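Local coordinates for protein acinetobacter secreted protease CpaA (Acinetobacter nosocomialis M2, PDB 6O38) that probably cleaves extracellular proteins as a zinc-dependent protease exported by type II secretion, and is captured here bound to its chaperone CpaB, at residues A[435-440]-A[472-477]; A[378-383]-A[456-461]; A[430-435]-A[465-470]; A[439-444]-A[478-483]; A[402-407]-A[491-496]. All blocks are in the same frame, centred on the assembly; numbering follows the deposited sequence.

After some 366 residues made up largely of beta structure, strand 367-381 leads the chain into the protease domain, where contact 2 pairs its end with 457-462 over a loop of 72 residues. Inside that loop start the first segments of the other four. Contact 5 closes the longest loop, from helix 391-411 to the entry of the zinc-binding helix 496-504; it crosses contact 2 and encloses contacts 3, 1 and 4. These three follow in order along 430-444 and meet 465-483 in the same order: contact 3 crosses both contacts 1 and 4, and all three cross contact 2. The disulfide Cys470-Cys491 ties contact 3 to contact 5.

Contact 1 of 5, residues A[435-440]-A[472-477]; sequences EAISTG and WAWINA
The indole of Trp474 meets helix 433-439 with its rim: Ile437 O and Ser438 OG both lie at the edge of the ring, near its plane. From the chaperone CpaB, the ring of His175 comes up to the same indole with the two planes only slightly inclined to each other, and Leu173 of the chaperone packs on both Ile437 and Trp474. Trp474 NE1 donates to Ile437 O at 3.3 Å, and the N-H points well at the oxygen (161°), although the donor stands above the carbonyl plane, 60° out of it. Further round the rim, Ser438 OG sits 3.5 Å from Trp474 CZ2, a plain contact. CG of Trp474 is set anti to its own carbonyl carbon (chi1 -57°), and the indole carried on it reaches the helix.

Ile437 does the apolar work from the helix. Its side chain and that of Trp474 run past one another in opposite senses, CG1 lying 4.1 Å from Trp474 CD1, while CG2 reaches the NE1 and CZ2 region. On the strand side, Ile437 CB stands 4.3 Å from Trp472 CB, and Ile437 CD1 is 3.8 Å from Trp472 O. The indole of Trp472 turns off from this helix segment.

This buried packing seats a short helix of the reprolysin-like domain against strands 471-473 and 483-487. Ile437 also rests on Ile483 and Ala485 of strand 483-487, to which Trp472 is joined by backbone bonds, and Ala473 packs against Glu499 and His502 of helix 496-504, which carries zinc ligands.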
# COMPACT_ATOMS: atom_id res chain seq x y z
N GLU A 435 27.50 -17.10 -9.31
CA GLU A 435 28.59 -16.98 -10.26
C GLU A 435 28.31 -15.92 -11.31
O GLU A 435 29.23 -15.24 -11.77
CB GLU A 435 28.85 -18.34 -10.91
CG GLU A 435 30.22 -18.50 -11.53
CD GLU A 435 30.50 -19.93 -11.97
OE1 GLU A 435 29.52 -20.70 -12.08
OE2 GLU A 435 31.67 -20.28 -12.19
N ALA A 436 27.04 -15.75 -11.71
CA ALA A 436 26.71 -14.80 -12.77
C ALA A 436 26.97 -13.36 -12.35
O ALA A 436 27.38 -12.53 -13.17
CB ALA A 436 25.25 -14.98 -13.20
N ILE A 437 26.74 -13.04 -11.07
CA ILE A 437 26.95 -11.67 -10.61
C ILE A 437 28.43 -11.31 -10.65
O ILE A 437 28.78 -10.13 -10.75
CB ILE A 437 26.34 -11.48 -9.21
CG1 ILE A 437 25.93 -10.03 -9.00
CG2 ILE A 437 27.31 -11.94 -8.13
CD1 ILE A 437 24.80 -9.59 -9.90
N SER A 438 29.31 -12.31 -10.56
CA SER A 438 30.74 -12.06 -10.62
C SER A 438 31.21 -11.86 -12.06
O SER A 438 31.74 -10.80 -12.41
CB SER A 438 31.51 -13.21 -9.95
OG SER A 438 31.63 -13.00 -8.56
N THR A 439 31.01 -12.88 -12.90
CA THR A 439 31.51 -12.82 -14.27
C THR A 439 30.78 -11.79 -15.12
O THR A 439 31.33 -11.34 -16.13
CB THR A 439 31.39 -14.20 -14.93
OG1 THR A 439 30.02 -14.48 -15.24
CG2 THR A 439 31.92 -15.28 -13.99
N GLY A 440 29.55 -11.41 -14.74
CA GLY A 440 28.84 -10.38 -15.47
C GLY A 440 29.53 -9.03 -15.46
O GLY A 440 29.26 -8.20 -16.33
N TRP A 472 21.00 -11.62 -5.91
CA TRP A 472 22.39 -11.29 -5.62
C TRP A 472 22.69 -9.88 -6.10
O TRP A 472 22.22 -9.46 -7.16
CB TRP A 472 23.35 -12.28 -6.29
CG TRP A 472 23.25 -13.68 -5.75
CD1 TRP A 472 22.58 -14.72 -6.31
CD2 TRP A 472 23.81 -14.17 -4.53
NE1 TRP A 472 22.70 -15.84 -5.52
CE2 TRP A 472 23.45 -15.53 -4.42
CE3 TRP A 472 24.59 -13.60 -3.52
CZ2 TRP A 472 23.84 -16.32 -3.34
CZ3 TRP A 472 24.98 -14.38 -2.45
CH2 TRP A 472 24.61 -15.73 -2.37
N ALA A 473 23.49 -9.16 -5.31
CA ALA A 473 23.92 -7.80 -5.65
C ALA A 473 25.06 -7.35 -4.74
O ALA A 473 25.00 -7.54 -3.52
CB ALA A 473 22.75 -6.82 -5.54
N TRP A 474 26.10 -6.77 -5.33
CA TRP A 474 27.20 -6.24 -4.54
C TRP A 474 26.75 -5.04 -3.72
O TRP A 474 26.02 -4.17 -4.21
CB TRP A 474 28.36 -5.84 -5.46
CG TRP A 474 28.86 -6.96 -6.31
CD1 TRP A 474 28.57 -7.18 -7.63
CD2 TRP A 474 29.74 -8.02 -5.91
NE1 TRP A 474 29.21 -8.31 -8.07
CE2 TRP A 474 29.94 -8.84 -7.04
CE3 TRP A 474 30.39 -8.35 -4.72
CZ2 TRP A 474 30.75 -9.98 -7.00
CZ3 TRP A 474 31.19 -9.47 -4.68
CH2 TRP A 474 31.37 -10.27 -5.82
N ILE A 475 27.17 -5.00 -2.46
CA ILE A 475 26.78 -3.95 -1.53
C ILE A 475 27.73 -2.77 -1.68
O ILE A 475 28.96 -2.95 -1.68
CB ILE A 475 26.77 -4.47 -0.08
CG1 ILE A 475 25.81 -5.65 0.04
CG2 ILE A 475 26.38 -3.35 0.88
CD1 ILE A 475 25.50 -6.04 1.47
N ASN A 476 27.17 -1.57 -1.80
CA ASN A 476 27.94 -0.33 -1.94
C ASN A 476 28.88 -0.42 -3.15
O ASN A 476 30.10 -0.27 -3.05
CB ASN A 476 28.71 -0.01 -0.65
CG ASN A 476 29.23 1.41 -0.62
OD1 ASN A 476 28.64 2.32 -1.20
ND2 ASN A 476 30.36 1.61 0.06
N ALA A 477 28.27 -0.68 -4.30
CA ALA A 477 29.01 -1.10 -5.48
C ALA A 477 29.69 0.09 -6.15
O ALA A 477 29.08 1.15 -6.33
CB ALA A 477 28.08 -1.79 -6.47

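Contact 2 of 5, residues A[378-383]-A[456-461]; sequences LLVSSP and DGVYYQ
Leu378 to Ser381 pair in register with Val458 to Gln461 as two parallel strands within the sheet of the metalloprotease domain. The axes of these short segments approach to 4.6 Å, with 19° between their directions. Five backbone bonds stitch them together: Leu378 and Val380 each turn both N and O to the partner strand, engaging Gly457, Tyr459 and Gln461, and Ser382 N adds a last bond to Gln461 O at 2.8 Å.

The closer side-chain packing lies on the face carrying Leu378, Val380, Val458 and Tyr460. Val380 CG1 comes to the edge of the Tyr460 ring, 3.6 Å from CD1, while its other methyl, CG2, reaches back to Val458 CG2 at 3.9 Å. CG of Tyr460 is anti to the backbone N (chi1 177°); the ring carried on it ends with OH 3.3 Å from Ser382 CB, and the hydroxyl is hydrogen-bonded to Glu464 OE2. Toward the start of the strands things are looser, Leu378 CD2 meeting Val458 CG2 only at 4.2 Å. At the far end Pro383 is exposed, turns away from the partner strand and begins a helix, with Ser382 as its N-cap.

The other face is turned to helices 391-411 and 496-504. Leu379 and Tyr459 both touch Met496 at the head of the zinc-binding helix, and Tyr459 OH bonds to Asn486. Here too lies the polar pair that finishes the strands: Gln461 NE2, which also bonds to Ala394 O, donates to Ser381 OG at 3.2 Å, the oxygen lying near the amide plane.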
# COMPACT_ATOMS: atom_id res chain seq x y z
N LEU A 378 20.86 -1.11 -17.44
CA LEU A 378 20.83 -2.05 -18.55
C LEU A 378 20.16 -3.34 -18.09
O LEU A 378 20.63 -3.98 -17.14
CB LEU A 378 22.24 -2.34 -19.07
CG LEU A 378 22.38 -3.53 -20.01
CD1 LEU A 378 21.59 -3.31 -21.29
CD2 LEU A 378 23.85 -3.81 -20.33
N LEU A 379 19.06 -3.70 -18.74
CA LEU A 379 18.29 -4.88 -18.38
C LEU A 379 18.72 -6.05 -19.26
O LEU A 379 18.62 -5.97 -20.49
CB LEU A 379 16.79 -4.62 -18.51
CG LEU A 379 16.27 -3.40 -17.75
CD1 LEU A 379 14.76 -3.27 -17.90
CD2 LEU A 379 16.66 -3.47 -16.28
N VAL A 380 19.18 -7.13 -18.63
CA VAL A 380 19.63 -8.32 -19.34
C VAL A 380 18.73 -9.48 -18.93
O VAL A 380 18.57 -9.76 -17.74
CB VAL A 380 21.11 -8.64 -19.02
CG1 VAL A 380 21.59 -9.80 -19.88
CG2 VAL A 380 21.98 -7.41 -19.23
N SER A 381 18.15 -10.15 -19.93
CA SER A 381 17.27 -11.29 -19.71
C SER A 381 17.87 -12.52 -20.36
O SER A 381 18.25 -12.48 -21.54
CB SER A 381 15.87 -11.02 -20.26
OG SER A 381 14.91 -11.84 -19.63
N SER A 382 17.95 -13.61 -19.61
CA SER A 382 18.50 -14.85 -20.13
C SER A 382 17.55 -15.46 -21.16
O SER A 382 16.33 -15.39 -21.00
CB SER A 382 18.76 -15.84 -19.00
OG SER A 382 19.22 -17.08 -19.50
N PRO A 383 18.08 -16.06 -22.23
CA PRO A 383 17.21 -16.79 -23.16
C PRO A 383 16.41 -17.90 -22.49
O PRO A 383 15.30 -18.20 -22.95
CB PRO A 383 18.19 -17.35 -24.20
CG PRO A 383 19.40 -16.48 -24.10
CD PRO A 383 19.49 -16.06 -22.66
N ASP A 456 24.44 3.37 -16.38
CA ASP A 456 25.13 3.51 -15.10
C ASP A 456 25.22 2.18 -14.36
O ASP A 456 26.15 1.98 -13.57
CB ASP A 456 24.41 4.55 -14.24
CG ASP A 456 24.58 5.96 -14.77
OD1 ASP A 456 25.73 6.34 -15.10
OD2 ASP A 456 23.57 6.69 -14.86
N GLY A 457 24.28 1.28 -14.60
CA GLY A 457 24.30 -0.03 -13.96
C GLY A 457 23.69 -1.07 -14.87
O GLY A 457 23.13 -0.76 -15.93
N VAL A 458 23.81 -2.32 -14.45
CA VAL A 458 23.30 -3.47 -15.19
C VAL A 458 22.53 -4.36 -14.23
O VAL A 458 22.92 -4.53 -13.07
CB VAL A 458 24.45 -4.24 -15.88
CG1 VAL A 458 25.60 -4.47 -14.92
CG2 VAL A 458 23.95 -5.56 -16.46
N TYR A 459 21.42 -4.92 -14.71
CA TYR A 459 20.61 -5.85 -13.94
C TYR A 459 20.28 -7.06 -14.80
O TYR A 459 19.96 -6.92 -15.98
CB TYR A 459 19.33 -5.19 -13.43
CG TYR A 459 18.68 -5.93 -12.29
CD1 TYR A 459 17.76 -6.94 -12.54
CD2 TYR A 459 18.99 -5.64 -10.97
CE1 TYR A 459 17.16 -7.63 -11.50
CE2 TYR A 459 18.40 -6.32 -9.93
CZ TYR A 459 17.49 -7.32 -10.20
OH TYR A 459 16.89 -8.00 -9.16
N TYR A 460 20.36 -8.25 -14.20
CA TYR A 460 20.28 -9.51 -14.92
C TYR A 460 19.11 -10.34 -14.40
O TYR A 460 18.96 -10.50 -13.18
CB TYR A 460 21.59 -10.29 -14.80
CG TYR A 460 21.57 -11.65 -15.46
CD1 TYR A 460 21.48 -11.76 -16.84
CD2 TYR A 460 21.64 -12.81 -14.71
CE1 TYR A 460 21.47 -13.00 -17.45
CE2 TYR A 460 21.63 -14.05 -15.31
CZ TYR A 460 21.54 -14.14 -16.68
OH TYR A 460 21.53 -15.38 -17.29
N GLN A 461 18.30 -10.85 -15.31
CA GLN A 461 17.18 -11.73 -14.99
C GLN A 461 17.46 -13.09 -15.63
O GLN A 461 17.39 -13.23 -16.85
CB GLN A 461 15.86 -11.15 -15.50
CG GLN A 461 14.67 -12.09 -15.42
CD GLN A 461 13.37 -11.41 -15.79
OE1 GLN A 461 12.65 -10.91 -14.93
NE2 GLN A 461 13.06 -11.39 -17.09

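Contact 3 of 5, residues A[430-435]-A[465-470]; sequences AATLKE and PGDGGC
The carboxylate of Asp467 is set crosswise to two side chains of the helix start, meeting both Thr432 and Lys434 at about a right angle. OD1 is turned to the methyl of Thr432, 3.3 Å from CG2. OD2 faces the hydroxyl, which donates to it in a weak bond (Thr432 OG1 to Asp467 OD2, 3.3 Å). Thr432 is the N-cap of helix 433-439; its OG1, standing between backbone N and carbonyl carbon (chi1 64°), accepts from Glu435 N at 3.0 Å. Lys434 runs fully extended past Asp467, so the methylene CD, 3.2 Å from OD2, makes the contact. Its NZ ends 4.5 Å from OD2, beyond a salt bridge, though the opposite charges and the nearby helix N terminus probably favour an ionised carboxylate.

Behind these side chains Leu433 meets the loop backbone. Leu433 N donates to Pro465 O at 3.2 Å, and Leu433 CD2 reaches Cys470 O at 3.4 Å. Within the first segment, Glu435 OE1 folds back to accept from Ala431 N.

The loop between strands 457-462 and 471-473 is thus laid over the first turn of helix 433-439. Cys470, disulfide-bonded to Cys491, touches Thr169 of the chaperone CpaB and is held to Asp487 by backbone hydrogen bonding, while Leu433 continues inward to Trp472 of strand 471-473 and Ala485 of strand 483-487.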
# COMPACT_ATOMS: atom_id res chain seq x y z
N ALA A 430 27.58 -18.98 -16.58
CA ALA A 430 27.68 -19.28 -15.16
C ALA A 430 26.71 -20.41 -14.83
O ALA A 430 25.59 -20.43 -15.34
CB ALA A 430 27.36 -18.05 -14.30
N ALA A 431 27.16 -21.34 -13.99
CA ALA A 431 26.29 -22.41 -13.53
C ALA A 431 25.30 -21.95 -12.47
O ALA A 431 24.26 -22.60 -12.29
CB ALA A 431 27.12 -23.57 -13.00
N THR A 432 25.60 -20.86 -11.76
CA THR A 432 24.75 -20.36 -10.69
C THR A 432 24.57 -18.86 -10.82
O THR A 432 25.33 -18.17 -11.49
CB THR A 432 25.34 -20.67 -9.30
OG1 THR A 432 26.59 -19.98 -9.14
CG2 THR A 432 25.57 -22.17 -9.13
N LEU A 433 23.52 -18.35 -10.15
CA LEU A 433 23.28 -16.91 -10.13
C LEU A 433 24.38 -16.20 -9.36
O LEU A 433 24.77 -15.08 -9.70
CB LEU A 433 21.91 -16.62 -9.53
CG LEU A 433 21.29 -15.26 -9.86
CD1 LEU A 433 21.13 -15.08 -11.37
CD2 LEU A 433 19.96 -15.07 -9.15
N LYS A 434 24.90 -16.85 -8.31
CA LYS A 434 26.02 -16.32 -7.54
C LYS A 434 27.24 -16.14 -8.43
O LYS A 434 27.97 -15.14 -8.31
CB LYS A 434 26.36 -17.29 -6.42
CG LYS A 434 27.52 -16.91 -5.53
CD LYS A 434 27.76 -18.01 -4.50
CE LYS A 434 28.93 -17.70 -3.59
NZ LYS A 434 29.12 -18.78 -2.59
N GLU A 435 27.50 -17.10 -9.31
CA GLU A 435 28.59 -16.98 -10.26
C GLU A 435 28.31 -15.92 -11.31
O GLU A 435 29.23 -15.24 -11.77
CB GLU A 435 28.85 -18.34 -10.91
CG GLU A 435 30.22 -18.50 -11.53
CD GLU A 435 30.50 -19.93 -11.97
OE1 GLU A 435 29.52 -20.70 -12.08
OE2 GLU A 435 31.67 -20.28 -12.19
N PRO A 465 20.15 -21.62 -10.96
CA PRO A 465 19.88 -21.76 -9.53
C PRO A 465 20.86 -20.95 -8.69
O PRO A 465 22.07 -20.96 -8.94
CB PRO A 465 20.05 -23.27 -9.28
CG PRO A 465 20.99 -23.71 -10.36
CD PRO A 465 20.67 -22.86 -11.56
N GLY A 466 20.32 -20.24 -7.70
CA GLY A 466 21.16 -19.52 -6.76
C GLY A 466 21.77 -20.42 -5.69
O GLY A 466 21.26 -21.50 -5.38
N ASP A 467 22.89 -19.96 -5.13
CA ASP A 467 23.59 -20.67 -4.06
C ASP A 467 23.09 -20.16 -2.70
O ASP A 467 23.77 -19.42 -1.98
CB ASP A 467 25.09 -20.49 -4.18
CG ASP A 467 25.66 -21.15 -5.41
OD1 ASP A 467 25.08 -22.14 -5.89
OD2 ASP A 467 26.71 -20.67 -5.90
N GLY A 468 21.87 -20.56 -2.36
CA GLY A 468 21.28 -20.20 -1.09
C GLY A 468 20.32 -19.04 -1.12
O GLY A 468 20.02 -18.48 -0.06
N GLY A 469 19.82 -18.66 -2.29
CA GLY A 469 18.92 -17.53 -2.42
C GLY A 469 18.71 -17.16 -3.88
O GLY A 469 19.53 -17.50 -4.74
N CYS A 470 17.63 -16.45 -4.16
CA CYS A 470 17.26 -16.11 -5.53
C CYS A 470 17.68 -14.71 -5.97
O CYS A 470 17.34 -14.31 -7.08
CB CYS A 470 15.75 -16.31 -5.73
SG CYS A 470 14.63 -15.31 -4.72

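Contact 4 of 5, residues A[439-444]-A[478-483]; sequences TGRDDT and SAYNMI. With SO4 (sulfate ion), chain N.
Arg441 sits among Tyr480, Asn481 and Ile483, with a sulfate ion at its tip. Tyr480 CE2 lies over one face of the guanidinium, 3.6 Å above its plane and toward the rim, with the two planes 37° apart. Arg441 NH1 donates to Asn481 OD1 at 2.7 Å; that oxygen is tilted out of the guanidinium plane and the bond is bent (138°). The sulfate, probably from the crystallisation liquor, lies at the guanidinium edge, taking a bond at O2 from Arg441 NH1 (2.8 Å) and one at O3 from Arg441 NH2 (3.1 Å). A bend at chi3 (-57°) places NE, which bonds back to Ser438 O.

The aliphatic part of the arginine is held as well. Arg441 CB makes a CH-pi contact over the face of Tyr480, 4.1 Å from the ring centroid, and Arg441 CG is 3.8 Å from Ile483 CG2. At the rim of the same ring, Tyr480 OH donates to Asp442 OD1 at 2.7 Å, on the syn side of the carboxylate.

Both segments are connections in the reprolysin-like domain: 439-444 joins helix 433-439 to helix 444-452, whereas the loop segment 478-483 leads into strand 483-487. An inverse gamma turn centred on Met482, a selenomethionine, brings the chain round to Ile483, whose CD1 packs on Gly440. Further out, Asp443 caps the next helix through Thr445 N and also bonds to Tyr426 OH. Gly440 O receives Gln447 NE2, and His175 of the chaperone CpaB packs on Asn481.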
# COMPACT_ATOMS: atom_id res chain seq x y z
N THR A 439 31.01 -12.88 -12.90
CA THR A 439 31.51 -12.82 -14.27
C THR A 439 30.78 -11.79 -15.12
O THR A 439 31.33 -11.34 -16.13
CB THR A 439 31.39 -14.20 -14.93
OG1 THR A 439 30.02 -14.48 -15.24
CG2 THR A 439 31.92 -15.28 -13.99
N GLY A 440 29.55 -11.41 -14.74
CA GLY A 440 28.84 -10.38 -15.47
C GLY A 440 29.53 -9.03 -15.46
O GLY A 440 29.26 -8.20 -16.33
N ARG A 441 30.42 -8.80 -14.49
CA ARG A 441 31.14 -7.53 -14.42
C ARG A 441 32.20 -7.43 -15.51
O ARG A 441 32.57 -6.32 -15.91
CB ARG A 441 31.79 -7.38 -13.04
CG ARG A 441 30.82 -7.56 -11.89
CD ARG A 441 31.56 -7.61 -10.56
NE ARG A 441 32.57 -8.67 -10.54
CZ ARG A 441 33.30 -8.98 -9.48
NH1 ARG A 441 33.15 -8.31 -8.35
NH2 ARG A 441 34.19 -9.96 -9.55
N ASP A 442 32.69 -8.57 -16.00
CA ASP A 442 33.72 -8.61 -17.02
C ASP A 442 33.21 -9.10 -18.37
O ASP A 442 33.95 -9.01 -19.36
CB ASP A 442 34.88 -9.51 -16.57
CG ASP A 442 35.36 -9.19 -15.17
OD1 ASP A 442 35.83 -8.05 -14.95
OD2 ASP A 442 35.26 -10.07 -14.29
N ASP A 443 31.99 -9.61 -18.43
CA ASP A 443 31.42 -10.14 -19.66
C ASP A 443 31.45 -9.09 -20.76
O ASP A 443 30.93 -7.98 -20.59
CB ASP A 443 29.99 -10.61 -19.40
CG ASP A 443 29.39 -11.37 -20.57
OD1 ASP A 443 29.48 -10.90 -21.73
OD2 ASP A 443 28.84 -12.46 -20.33
N THR A 444 32.07 -9.44 -21.89
CA THR A 444 32.30 -8.47 -22.95
C THR A 444 30.98 -8.04 -23.59
O THR A 444 30.82 -6.87 -23.96
CB THR A 444 33.24 -9.06 -24.00
OG1 THR A 444 34.39 -9.62 -23.34
CG2 THR A 444 33.71 -7.98 -24.96
N SER A 478 30.96 -0.10 -6.52
CA SER A 478 31.63 0.82 -7.42
C SER A 478 31.07 0.66 -8.83
O SER A 478 30.18 -0.15 -9.09
CB SER A 478 33.14 0.58 -7.40
OG SER A 478 33.45 -0.72 -7.84
N ALA A 479 31.60 1.47 -9.76
CA ALA A 479 31.19 1.33 -11.16
C ALA A 479 31.46 -0.08 -11.68
O ALA A 479 30.69 -0.61 -12.48
CB ALA A 479 31.92 2.37 -12.02
N TYR A 480 32.55 -0.70 -11.22
CA TYR A 480 32.87 -2.06 -11.65
C TYR A 480 31.89 -3.08 -11.09
O TYR A 480 31.59 -4.08 -11.76
CB TYR A 480 34.30 -2.41 -11.25
CG TYR A 480 34.68 -3.84 -11.53
CD1 TYR A 480 34.91 -4.28 -12.83
CD2 TYR A 480 34.80 -4.77 -10.50
CE1 TYR A 480 35.25 -5.59 -13.10
CE2 TYR A 480 35.14 -6.08 -10.76
CZ TYR A 480 35.37 -6.49 -12.06
OH TYR A 480 35.71 -7.79 -12.31
N ASN A 481 31.38 -2.86 -9.88
CA ASN A 481 30.53 -3.82 -9.20
C ASN A 481 29.05 -3.48 -9.31
O ASN A 481 28.22 -4.15 -8.67
CB ASN A 481 30.93 -3.94 -7.73
CG ASN A 481 32.25 -4.65 -7.54
OD1 ASN A 481 32.47 -5.73 -8.09
ND2 ASN A 481 33.14 -4.05 -6.76
N MSE A 482 28.69 -2.47 -10.09
CA MSE A 482 27.30 -2.05 -10.19
C MSE A 482 26.49 -3.04 -11.02
O MSE A 482 26.23 -2.82 -12.20
CB MSE A 482 27.21 -0.65 -10.81
CG MSE A 482 25.83 -0.02 -10.71
SE MSE A 482 25.28 0.29 -8.87
CE MSE A 482 23.40 0.73 -9.19
N ILE A 483 26.09 -4.15 -10.39
CA ILE A 483 25.34 -5.20 -11.07
C ILE A 483 24.46 -5.90 -10.04
O ILE A 483 24.86 -6.10 -8.89
CB ILE A 483 26.27 -6.19 -11.80
CG1 ILE A 483 25.47 -7.24 -12.57
CG2 ILE A 483 27.24 -6.85 -10.82
CD1 ILE A 483 26.31 -8.13 -13.45
S SO4 N . 35.66 -10.44 -6.23
O1 SO4 N . 37.04 -10.61 -6.65
O2 SO4 N . 35.21 -9.08 -6.54
O3 SO4 N . 34.81 -11.40 -6.93
O4 SO4 N . 35.56 -10.66 -4.79

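Contact 5 of 5, residues A[402-407]-A[491-496]; sequences VNLTNL and CSFAAM
Met496, a selenomethionine, lies alongside Val402 of helix 391-411, the two side chains pointing the same way. CG is anti to the backbone N (chi1 -172°) and the chain beyond it is extended, which carries SE to within 3.6 Å of Val402 CG2 and puts the terminal CE at 3.8 Å from that same methyl. Although Val402 CB is directed away from the other segment, its CG2 branch reaches back to the selenium, which also lies 3.5 Å from Val402 N.

Leu404, two residues further on, points its CB toward the 491-496 segment. Its CD2 rests on Ala494, 3.8 Å from CB, and touches the Phe493 ring more distantly, 4.3 Å from CE2. Thr405 crosses Met496 at about a right angle, OG1 being 4.2 Å from Met496 CG; the hydroxyl has its hydrogen-bond partner in Gly401 O of its own helix.

Ser492 OG accepts from Ala494 N in an ST turn, just ahead of helix 496-504, whose His498 and His502 bind zinc. Leu418 of strand 416-425 joins Val402, Thr405 and Met496, and Ser151 of the chaperone CpaB packs on Phe493.

The contact is van der Waals packing, mostly of apolar side chains, joined by the Thr405 hydroxyl and the Val402 backbone, so the fit rests on side-chain shape, with the polar bonds kept inside each segment or made to residues around them.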
# COMPACT_ATOMS: atom_id res chain seq x y z
N VAL A 402 11.21 -2.14 -12.26
CA VAL A 402 11.68 -0.76 -12.30
C VAL A 402 10.63 0.19 -11.74
O VAL A 402 10.94 1.09 -10.95
CB VAL A 402 12.07 -0.38 -13.74
CG1 VAL A 402 12.51 1.08 -13.81
CG2 VAL A 402 13.17 -1.29 -14.26
N ASN A 403 9.37 0.01 -12.14
CA ASN A 403 8.30 0.89 -11.68
C ASN A 403 8.12 0.79 -10.17
O ASN A 403 7.87 1.80 -9.50
CB ASN A 403 7.00 0.56 -12.40
CG ASN A 403 7.05 0.88 -13.88
OD1 ASN A 403 7.73 1.82 -14.30
ND2 ASN A 403 6.35 0.09 -14.68
N LEU A 404 8.24 -0.42 -9.61
CA LEU A 404 8.09 -0.58 -8.17
C LEU A 404 9.25 0.06 -7.42
O LEU A 404 9.05 0.64 -6.34
CB LEU A 404 7.97 -2.06 -7.81
CG LEU A 404 7.76 -2.37 -6.33
CD1 LEU A 404 6.42 -1.84 -5.86
CD2 LEU A 404 7.87 -3.87 -6.08
N THR A 405 10.46 -0.02 -7.97
CA THR A 405 11.60 0.64 -7.34
C THR A 405 11.42 2.15 -7.32
O THR A 405 11.65 2.80 -6.29
CB THR A 405 12.89 0.27 -8.08
OG1 THR A 405 13.00 -1.16 -8.15
CG2 THR A 405 14.10 0.82 -7.34
N ASN A 406 11.00 2.73 -8.45
CA ASN A 406 10.78 4.17 -8.50
C ASN A 406 9.64 4.60 -7.58
O ASN A 406 9.69 5.68 -6.99
CB ASN A 406 10.51 4.62 -9.94
CG ASN A 406 11.73 4.47 -10.83
OD1 ASN A 406 12.86 4.47 -10.36
ND2 ASN A 406 11.49 4.35 -12.13
N LEU A 407 8.61 3.77 -7.46
CA LEU A 407 7.53 4.07 -6.53
C LEU A 407 8.01 4.02 -5.08
O LEU A 407 7.66 4.88 -4.27
CB LEU A 407 6.36 3.11 -6.74
CG LEU A 407 5.21 3.23 -5.73
CD1 LEU A 407 4.50 4.56 -5.89
CD2 LEU A 407 4.24 2.07 -5.89
N CYS A 491 12.18 -15.80 -6.94
CA CYS A 491 12.11 -14.35 -6.77
C CYS A 491 11.06 -13.75 -7.68
O CYS A 491 10.93 -14.16 -8.85
CB CYS A 491 13.47 -13.71 -7.06
SG CYS A 491 14.59 -13.49 -5.64
N SER A 492 10.30 -12.80 -7.16
CA SER A 492 9.34 -12.04 -7.94
C SER A 492 9.96 -10.72 -8.38
O SER A 492 11.13 -10.42 -8.09
CB SER A 492 8.05 -11.82 -7.15
OG SER A 492 8.20 -10.77 -6.21
N PHE A 493 9.17 -9.90 -9.08
CA PHE A 493 9.68 -8.62 -9.56
C PHE A 493 9.90 -7.61 -8.43
O PHE A 493 10.48 -6.55 -8.69
CB PHE A 493 8.73 -8.03 -10.60
CG PHE A 493 7.35 -7.72 -10.09
CD1 PHE A 493 6.35 -8.68 -10.13
CD2 PHE A 493 7.05 -6.47 -9.57
CE1 PHE A 493 5.09 -8.40 -9.65
CE2 PHE A 493 5.79 -6.19 -9.09
CZ PHE A 493 4.80 -7.15 -9.14
N ALA A 494 9.46 -7.91 -7.21
CA ALA A 494 9.74 -7.05 -6.07
C ALA A 494 11.18 -7.19 -5.58
O ALA A 494 11.58 -6.45 -4.68
CB ALA A 494 8.77 -7.35 -4.93
N ALA A 495 11.95 -8.13 -6.14
CA ALA A 495 13.33 -8.34 -5.72
C ALA A 495 14.27 -7.26 -6.24
O ALA A 495 15.35 -7.07 -5.66
CB ALA A 495 13.81 -9.71 -6.18
N MSE A 496 13.91 -6.56 -7.31
CA MSE A 496 14.80 -5.58 -7.92
C MSE A 496 15.09 -4.42 -6.98
O MSE A 496 16.24 -4.04 -6.78
CB MSE A 496 14.22 -5.05 -9.23
CG MSE A 496 15.21 -4.18 -9.99
SE MSE A 496 14.45 -3.30 -11.55
CE MSE A 496 16.10 -2.57 -12.29